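PDB 3EGO: 2-dehydropantoate 2-reductase from Bacillus subtilis, which probably catalyses the NADPH-dependent reduction of ketopantoate to pantoate, the second step from 3-methyl-2-oxobutanoate to pantoate in pantothenate biosynthesis. Local coordinates for residues A186-N189 with P190-L194. Sequence-based numbering, arbitrary orientation.
Sequences ACIN and PLTAL
A proline kink in helix 174-195, part of the all-helical C-terminal domain of ketopantoate reductases, brings P190 against A186 and parts the turn between 186-189 and 190-194. The pyrrolidine ring takes the place where an amide hydrogen would point back along the helix: its CD and CG present the ring's edge to A186 O, at 3.2 and 3.3 Å, so this carbonyl meets carbon instead of a donor. The next carbonyl is lost to the pattern as well. C187 O faces the side chain of L191, whose CD1 lies 3.7 Å away, and both oxygens are buried with no polar partner in the model. An alanine in place of P190 would lack CG and CD, which would probably open a gap beside A186 O and lose the block that keeps the helix kinked.

Beyond the kink the regular pattern resumes. T192 N bonds to I188 O at 3.1 Å with an N-H...O angle of 163°, and A193 N bonds to N189 O at 3.0 Å. The T192 hydroxyl folds back onto the same two carbonyls; with chi1 at 57°, OG1 lies between its own backbone N and carbonyl carbon and comes within 3.1 Å of I188 O and 3.0 Å of N189 O. The strongest polar partner of this hydroxyl is S247 OG, to which it is hydrogen-bonded. The side chain of N189, probably a substrate-binding residue, touches S248 and M249 of helix 248-255, whereas L191 packs on helices 206-223 and 280-291. On the I188 flank, where N199 touches both residues, the methyl carbons I188 CG2 and T192 CG2 meet at 3.9 Å.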
loop_
_atom_site.group_PDB
_atom_site.type_symbol
_atom_site.label_atom_id
_atom_site.label_comp_id
_atom_site.label_asym_id
_atom_site.label_seq_id
_atom_site.Cartn_x
_atom_site.Cartn_y
_atom_site.Cartn_z
ATOM N N ALA A 186 -8.412 3.231 13.752
ATOM C CA ALA A 186 -7.024 3.499 13.367
ATOM C C ALA A 186 -6.231 2.201 13.178
ATOM O O ALA A 186 -5.342 2.140 12.353
ATOM C CB ALA A 186 -6.372 4.394 14.427
ATOM N N CYS A 187 -6.547 1.162 13.948
ATOM C CA CYS A 187 -5.828 -0.101 13.846
ATOM C C CYS A 187 -6.298 -0.978 12.727
ATOM O O CYS A 187 -5.497 -1.738 12.161
ATOM C CB CYS A 187 -5.938 -0.911 15.130
ATOM S SG CYS A 187 -5.131 -0.189 16.492
ATOM N N ILE A 188 -7.593 -0.929 12.423
ATOM C CA ILE A 188 -8.132 -1.819 11.409
ATOM C C ILE A 188 -8.130 -1.217 10.011
ATOM O O ILE A 188 -7.779 -1.893 9.049
ATOM C CB ILE A 188 -9.588 -2.256 11.705
ATOM C CG1 ILE A 188 -9.665 -3.092 12.997
ATOM C CG2 ILE A 188 -10.139 -3.077 10.519
ATOM C CD1 ILE A 188 -11.161 -3.403 13.460
ATOM N N ASN A 189 -8.553 0.038 9.890
ATOM C CA ASN A 189 -8.841 0.637 8.558
ATOM C C ASN A 189 -7.665 0.873 7.579
ATOM O O ASN A 189 -7.726 0.484 6.399
ATOM C CB ASN A 189 -9.647 1.923 8.749
ATOM C CG ASN A 189 -11.109 1.652 9.202
ATOM O OD1 ASN A 189 -11.453 0.542 9.603
ATOM N ND2 ASN A 189 -11.946 2.676 9.149
ATOM N N PRO A 190 -6.616 1.578 8.041
ATOM C CA PRO A 190 -5.437 1.770 7.218
ATOM C C PRO A 190 -4.816 0.449 6.822
ATOM O O PRO A 190 -4.384 0.315 5.680
ATOM C CB PRO A 190 -4.469 2.532 8.154
ATOM C CG PRO A 190 -5.338 3.168 9.219
ATOM C CD PRO A 190 -6.546 2.282 9.344
ATOM N N LEU A 191 -4.767 -0.524 7.747
ATOM C CA LEU A 191 -4.118 -1.791 7.455
ATOM C C LEU A 191 -4.838 -2.588 6.406
ATOM O O LEU A 191 -4.198 -3.162 5.517
ATOM C CB LEU A 191 -3.978 -2.679 8.698
ATOM C CG LEU A 191 -2.660 -2.611 9.450
ATOM C CD1 LEU A 191 -2.504 -1.265 10.105
ATOM C CD2 LEU A 191 -2.605 -3.704 10.510
ATOM N N THR A 192 -6.164 -2.665 6.527
ATOM C CA THR A 192 -6.978 -3.364 5.539
ATOM C C THR A 192 -6.930 -2.687 4.171
ATOM O O THR A 192 -6.942 -3.350 3.130
ATOM C CB THR A 192 -8.459 -3.531 5.973
ATOM O OG1 THR A 192 -9.027 -2.267 6.256
ATOM C CG2 THR A 192 -8.589 -4.435 7.195
ATOM N N ALA A 193 -6.875 -1.366 4.177
ATOM C CA ALA A 193 -6.793 -0.619 2.952
ATOM C C ALA A 193 -5.508 -0.963 2.230
ATOM O O ALA A 193 -5.510 -1.069 1.020
ATOM C CB ALA A 193 -6.839 0.850 3.213
ATOM N N LEU A 194 -4.400 -1.126 2.948
ATOM C CA LEU A 194 -3.158 -1.436 2.214
ATOM C C LEU A 194 -3.069 -2.901 1.750
ATOM O O LEU A 194 -2.610 -3.198 0.619
ATOM C CB LEU A 194 -1.917 -1.014 3.024
ATOM C CG LEU A 194 -1.453 0.425 2.803
ATOM C CD1 LEU A 194 -1.693 1.322 3.982
ATOM C CD2 LEU A 194 0.047 0.414 2.493
#